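RNA polymerase II subunit A C-terminal domain phosphatase SSU72 (Homo sapiens, PDB 4H3K) removes phosphate from phosphoserine and phosphothreonine in the C-terminal domain of RNA polymerase II, acting in RNA processing, polyadenylation and termination. Local coordinates at residues 31-44 / 104-118. The protein carries 1 engineered substitution. Sequence-based numbering, arbitrary orientation.
Sequences VSSSNQNRSMEAHN and MLDRNKRIKPRPERF. Engineered in segment 31-44: Ser32 (natural residue Cys). With PO4 (phosphate ion), chain F.
Two polar side chains of helix 104-109, Arg107 and Asn108, fasten it to the phosphate-binding loop and the helix after it. Asn108 ND2 donates to Gln36 O over 2.9 Å, in the carbonyl plane and on a lone pair; a second, weak bond to Gln36 OE1 is bent to 120°. Arg107 NE and NH2 both grip Asn108 OD1, fixing which way the amide faces. Arg107 NH1 completes a salt bridge with Glu41 OE2 at 2.9 Å, approaching from above the carboxylate plane, while a water links Glu41 OE2 to Arg107 NH2. Bends at chi2 and chi3 (-52°) fold the arginine back so that one guanidinium face lies against the Met40-Glu41 backbone. With an alanine here, Glu41 would probably lose its ionic mate and the Asn108 amide would be freer to turn.

Apolar contacts continue along helix 38-44. Ile111 CG2 sits 3.6 Å from the His43 ring centroid, 15° off the normal, a CH-pi contact, and Met40 CE meets Ile111 CD1 at 4.0 Å.

Residues 32-38 form the P-loop of a cysteine-based phosphatase, with engineered Ser32 in place of the cysteine. Gln36 N and Asn37 N both donate to phosphate O1, and Arg38 NE reaches phosphate O3 at 2.6 Å. Gln36 thus gives its N-H to the anion and its carbonyl to Asn108, consistent with Asn108 acting as a second-shell residue that positions the loop.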
loop_
_atom_site.group_PDB
_atom_site.type_symbol
_atom_site.label_atom_id
_atom_site.label_comp_id
_atom_site.label_asym_id
_atom_site.label_seq_id
_atom_site.Cartn_x
_atom_site.Cartn_y
_atom_site.Cartn_z
ATOM N N VAL B 31 12.168 8.359 8.157
ATOM C CA VAL B 31 13.265 8.117 7.212
ATOM C C VAL B 31 14.067 9.406 6.956
ATOM O O VAL B 31 13.503 10.461 6.632
ATOM C CB VAL B 31 12.721 7.576 5.861
ATOM C CG1 VAL B 31 13.857 7.019 5.003
ATOM C CG2 VAL B 31 11.663 6.494 6.095
ATOM N N SER B 32 15.387 9.333 7.121
ATOM C CA SER B 32 16.218 10.463 6.738
ATOM C C SER B 32 17.218 9.962 5.698
ATOM O O SER B 32 16.955 8.965 4.995
ATOM C CB SER B 32 16.929 11.069 7.965
ATOM O OG SER B 32 17.724 10.063 8.559
ATOM N N SER B 33 18.356 10.631 5.584
ATOM C CA SER B 33 19.342 10.188 4.585
ATOM C C SER B 33 20.321 9.156 5.117
ATOM O O SER B 33 20.507 8.078 4.519
ATOM C CB SER B 33 20.057 11.384 3.975
ATOM O OG SER B 33 20.817 10.898 2.896
ATOM N N SER B 34 20.909 9.459 6.269
ATOM C CA SER B 34 21.944 8.616 6.869
ATOM C C SER B 34 21.449 7.765 8.045
ATOM O O SER B 34 22.213 6.970 8.565
ATOM C CB SER B 34 23.104 9.491 7.328
ATOM O OG SER B 34 23.678 10.154 6.207
ATOM N N ASN B 35 20.180 7.940 8.449
ATOM C CA ASN B 35 19.621 7.329 9.691
ATOM C C ASN B 35 20.548 7.586 10.885
ATOM O O ASN B 35 20.910 6.660 11.650
ATOM C CB ASN B 35 19.354 5.838 9.493
ATOM C CG ASN B 35 18.448 5.246 10.547
ATOM O OD1 ASN B 35 17.644 5.943 11.236
ATOM N ND2 ASN B 35 18.534 3.947 10.673
ATOM N N GLN B 36 20.926 8.851 11.046
ATOM C CA GLN B 36 21.829 9.240 12.144
ATOM C C GLN B 36 21.214 10.304 13.049
ATOM O O GLN B 36 21.374 10.248 14.266
ATOM C CB GLN B 36 23.114 9.814 11.581
ATOM C CG GLN B 36 24.037 8.777 10.953
ATOM C CD GLN B 36 24.636 7.854 12.022
ATOM O OE1 GLN B 36 24.535 8.125 13.210
ATOM N NE2 GLN B 36 25.232 6.755 11.592
ATOM N N ASN B 37 20.537 11.277 12.422
ATOM C CA ASN B 37 20.160 12.510 13.094
ATOM C C ASN B 37 18.637 12.760 13.084
ATOM O O ASN B 37 17.987 12.509 14.074
ATOM C CB ASN B 37 20.965 13.692 12.502
ATOM C CG ASN B 37 20.599 15.043 13.126
ATOM O OD1 ASN B 37 20.635 16.088 12.460
ATOM N ND2 ASN B 37 20.268 15.028 14.391
ATOM N N ARG B 38 18.078 13.245 11.975
ATOM C CA ARG B 38 16.648 13.585 11.947
ATOM C C ARG B 38 15.719 12.400 12.265
ATOM O O ARG B 38 14.792 12.512 13.081
ATOM C CB ARG B 38 16.311 14.266 10.623
ATOM C CG ARG B 38 17.073 15.587 10.479
ATOM C CD ARG B 38 17.120 16.033 9.029
ATOM N NE ARG B 38 17.962 15.144 8.210
ATOM C CZ ARG B 38 18.029 15.194 6.887
ATOM N NH1 ARG B 38 17.305 16.087 6.222
ATOM N NH2 ARG B 38 18.811 14.343 6.207
ATOM N N SER B 39 15.992 11.249 11.663
ATOM C CA SER B 39 15.143 10.085 11.867
ATOM C C SER B 39 15.327 9.468 13.254
ATOM O O SER B 39 14.382 8.931 13.807
ATOM C CB SER B 39 15.358 9.013 10.751
ATOM O OG SER B 39 16.752 8.665 10.649
ATOM N N MET B 40 16.524 9.573 13.826
ATOM C CA MET B 40 16.809 8.982 15.121
ATOM C C MET B 40 16.277 9.838 16.285
ATOM O O MET B 40 15.767 9.300 17.273
ATOM C CB MET B 40 18.301 8.681 15.254
ATOM C CG MET B 40 18.737 7.587 14.283
ATOM S SD MET B 40 17.981 6.005 14.724
ATOM C CE MET B 40 19.096 5.441 16.040
ATOM N N GLU B 41 16.413 11.150 16.160
ATOM C CA GLU B 41 15.717 12.086 17.064
ATOM C C GLU B 41 14.207 11.803 17.095
ATOM O O GLU B 41 13.579 11.803 18.166
ATOM C CB GLU B 41 15.973 13.522 16.611
ATOM C CG GLU B 41 15.728 14.591 17.696
ATOM C CD GLU B 41 16.608 14.380 18.924
ATOM O OE1 GLU B 41 16.053 14.326 20.012
ATOM O OE2 GLU B 41 17.835 14.213 18.785
ATOM N N ALA B 42 13.628 11.543 15.926
ATOM C CA ALA B 42 12.192 11.277 15.832
ATOM C C ALA B 42 11.878 9.885 16.377
ATOM O O ALA B 42 10.905 9.726 17.063
ATOM C CB ALA B 42 11.707 11.416 14.373
ATOM N N HIS B 43 12.719 8.893 16.062
ATOM C CA HIS B 43 12.560 7.523 16.563
ATOM C C HIS B 43 12.516 7.603 18.082
ATOM O O HIS B 43 11.597 7.068 18.708
ATOM C CB HIS B 43 13.751 6.667 16.105
ATOM C CG HIS B 43 13.612 5.195 16.361
ATOM N ND1 HIS B 43 14.154 4.247 15.511
ATOM C CD2 HIS B 43 13.041 4.505 17.377
ATOM C CE1 HIS B 43 13.905 3.041 15.985
ATOM N NE2 HIS B 43 13.225 3.168 17.113
ATOM N N ASN B 44 13.484 8.311 18.660
ATOM C CA ASN B 44 13.581 8.440 20.113
ATOM C C ASN B 44 12.315 9.071 20.732
ATOM O O ASN B 44 11.727 8.485 21.660
ATOM C CB ASN B 44 14.871 9.190 20.510
ATOM C CG ASN B 44 15.161 9.138 22.033
ATOM O OD1 ASN B 44 15.115 10.170 22.710
ATOM N ND2 ASN B 44 15.430 7.946 22.561
ATOM N N MET B 104 25.351 12.019 20.026
ATOM C CA MET B 104 24.348 11.514 19.065
ATOM C C MET B 104 24.546 10.022 18.804
ATOM O O MET B 104 23.592 9.248 18.858
ATOM C CB MET B 104 24.438 12.274 17.748
ATOM C CG MET B 104 23.324 11.933 16.738
ATOM S SD MET B 104 23.705 12.747 15.183
ATOM C CE MET B 104 25.002 11.701 14.502
ATOM N N LEU B 105 25.794 9.626 18.537
ATOM C CA LEU B 105 26.117 8.219 18.297
ATOM C C LEU B 105 25.786 7.312 19.478
ATOM O O LEU B 105 25.249 6.221 19.302
ATOM C CB LEU B 105 27.578 8.048 17.849
ATOM C CG LEU B 105 27.885 8.479 16.407
ATOM C CD1 LEU B 105 29.405 8.536 16.130
ATOM C CD2 LEU B 105 27.179 7.602 15.354
ATOM N N ASP B 106 26.110 7.786 20.681
ATOM C CA ASP B 106 25.765 7.107 21.927
ATOM C C ASP B 106 24.259 6.978 22.101
ATOM O O ASP B 106 23.763 5.906 22.449
ATOM C CB ASP B 106 26.355 7.870 23.112
ATOM C CG ASP B 106 26.105 7.177 24.425
ATOM O OD1 ASP B 106 26.636 6.067 24.614
ATOM O OD2 ASP B 106 25.371 7.738 25.263
ATOM N N ARG B 107 23.529 8.062 21.863
ATOM C CA ARG B 107 22.045 8.008 21.863
ATOM C C ARG B 107 21.549 6.919 20.878
ATOM O O ARG B 107 20.656 6.105 21.205
ATOM C CB ARG B 107 21.471 9.392 21.499
ATOM C CG ARG B 107 19.964 9.588 21.627
ATOM C CD ARG B 107 19.150 8.987 20.445
ATOM N NE ARG B 107 19.607 9.411 19.119
ATOM C CZ ARG B 107 19.494 10.642 18.628
ATOM N NH1 ARG B 107 18.907 11.605 19.341
ATOM N NH2 ARG B 107 19.948 10.902 17.411
ATOM N N ASN B 108 22.151 6.904 19.684
ATOM C CA ASN B 108 21.735 6.007 18.615
ATOM C C ASN B 108 21.935 4.557 19.017
ATOM O O ASN B 108 21.050 3.721 18.829
ATOM C CB ASN B 108 22.480 6.325 17.291
ATOM C CG ASN B 108 22.016 7.645 16.645
ATOM O OD1 ASN B 108 21.050 8.247 17.089
ATOM N ND2 ASN B 108 22.730 8.100 15.606
ATOM N N LYS B 109 23.102 4.282 19.593
ATOM C CA LYS B 109 23.447 2.941 20.043
ATOM C C LYS B 109 22.420 2.381 21.025
ATOM O O LYS B 109 22.097 1.194 20.989
ATOM C CB LYS B 109 24.841 2.917 20.690
ATOM C CG LYS B 109 25.492 1.538 20.580
ATOM C CD LYS B 109 26.423 1.229 21.738
ATOM C CE LYS B 109 26.611 -0.283 21.860
ATOM N NZ LYS B 109 26.982 -0.668 23.256
ATOM N N ARG B 110 21.915 3.246 21.892
ATOM C CA ARG B 110 20.911 2.872 22.882
ATOM C C ARG B 110 19.568 2.565 22.261
ATOM O O ARG B 110 18.696 2.038 22.938
ATOM C CB ARG B 110 20.760 3.986 23.910
ATOM C CG ARG B 110 21.941 4.014 24.867
ATOM C CD ARG B 110 22.033 5.296 25.674
ATOM N NE ARG B 110 23.417 5.532 26.118
ATOM C CZ ARG B 110 24.054 4.817 27.052
ATOM N NH1 ARG B 110 23.455 3.800 27.660
ATOM N NH2 ARG B 110 25.305 5.115 27.382
ATOM N N ILE B 111 19.391 2.890 20.976
ATOM C CA ILE B 111 18.142 2.546 20.295
ATOM C C ILE B 111 18.260 1.230 19.515
ATOM O O ILE B 111 17.367 0.372 19.568
ATOM C CB ILE B 111 17.663 3.687 19.364
ATOM C CG1 ILE B 111 17.207 4.895 20.202
ATOM C CG2 ILE B 111 16.544 3.163 18.427
ATOM C CD1 ILE B 111 17.024 6.200 19.391
ATOM N N LYS B 112 19.358 1.089 18.775
ATOM C CA LYS B 112 19.555 -0.052 17.905
ATOM C C LYS B 112 21.017 -0.087 17.488
ATOM O O LYS B 112 21.708 0.917 17.594
ATOM C CB LYS B 112 18.620 0.038 16.679
ATOM C CG LYS B 112 18.945 1.181 15.735
ATOM C CD LYS B 112 17.841 1.325 14.678
ATOM C CE LYS B 112 18.266 2.259 13.565
ATOM N NZ LYS B 112 17.200 2.364 12.481
ATOM N N PRO B 113 21.502 -1.244 17.022
ATOM C CA PRO B 113 22.963 -1.321 16.866
ATOM C C PRO B 113 23.555 -0.623 15.629
ATOM O O PRO B 113 24.711 -0.183 15.673
ATOM C CB PRO B 113 23.235 -2.825 16.839
ATOM C CG PRO B 113 21.980 -3.435 16.360
ATOM C CD PRO B 113 20.850 -2.554 16.831
ATOM N N ARG B 114 22.790 -0.500 14.544
ATOM C CA ARG B 114 23.295 0.155 13.335
ATOM C C ARG B 114 22.222 0.878 12.526
ATOM O O ARG B 114 21.032 0.565 12.643
ATOM C CB ARG B 114 24.061 -0.836 12.434
ATOM C CG ARG B 114 23.223 -1.974 11.918
ATOM C CD ARG B 114 23.928 -2.779 10.830
ATOM N NE ARG B 114 22.923 -3.535 10.085
ATOM C CZ ARG B 114 22.240 -3.087 9.022
ATOM N NH1 ARG B 114 22.456 -1.874 8.504
ATOM N NH2 ARG B 114 21.337 -3.872 8.458
ATOM N N PRO B 115 22.641 1.877 11.725
ATOM C CA PRO B 115 21.678 2.534 10.837
ATOM C C PRO B 115 21.124 1.507 9.845
ATOM O O PRO B 115 21.813 0.543 9.525
ATOM C CB PRO B 115 22.521 3.595 10.135
ATOM C CG PRO B 115 23.918 3.073 10.172
ATOM C CD PRO B 115 24.003 2.414 11.547
ATOM N N GLU B 116 19.878 1.688 9.414
ATOM C CA GLU B 116 19.225 0.755 8.505
ATOM C C GLU B 116 18.820 1.443 7.195
ATOM O O GLU B 116 18.282 2.555 7.226
ATOM C CB GLU B 116 17.993 0.129 9.177
ATOM C CG GLU B 116 18.351 -0.686 10.451
ATOM C CD GLU B 116 17.133 -1.037 11.272
ATOM O OE1 GLU B 116 16.726 -2.199 11.228
ATOM O OE2 GLU B 116 16.564 -0.166 11.949
ATOM N N ARG B 117 19.094 0.774 6.074
ATOM C CA ARG B 117 18.681 1.233 4.765
ATOM C C ARG B 117 17.214 0.894 4.523
ATOM O O ARG B 117 16.817 -0.289 4.604
ATOM C CB ARG B 117 19.481 0.567 3.651
ATOM C CG ARG B 117 20.960 0.890 3.651
ATOM C CD ARG B 117 21.705 0.415 2.364
ATOM N NE ARG B 117 20.998 0.561 1.075
ATOM C CZ ARG B 117 20.749 1.708 0.435
ATOM N NH1 ARG B 117 21.095 2.866 0.964
ATOM N NH2 ARG B 117 20.147 1.685 -0.746
ATOM N N PHE B 118 16.428 1.915 4.198
ATOM C CA PHE B 118 15.016 1.718 3.840
ATOM C C PHE B 118 14.822 0.687 2.709
ATOM O O PHE B 118 13.930 -0.167 2.755
ATOM C CB PHE B 118 14.409 3.048 3.384
ATOM C CG PHE B 118 12.938 2.970 3.119
ATOM C CD1 PHE B 118 12.023 3.175 4.152
ATOM C CD2 PHE B 118 12.465 2.716 1.838
ATOM C CE1 PHE B 118 10.644 3.098 3.900
ATOM C CE2 PHE B 118 11.110 2.650 1.574
ATOM C CZ PHE B 118 10.189 2.831 2.612
HETATM P P PO4 F . 20.257 12.199 8.901
HETATM O O1 PO4 F . 19.944 10.889 9.555
HETATM O O2 PO4 F . 21.699 12.634 9.204
HETATM O O3 PO4 F . 19.345 13.302 9.402
HETATM O O4 PO4 F . 20.093 12.157 7.408
HETATM O O HOH W 1 20.011 13.993 16.584
#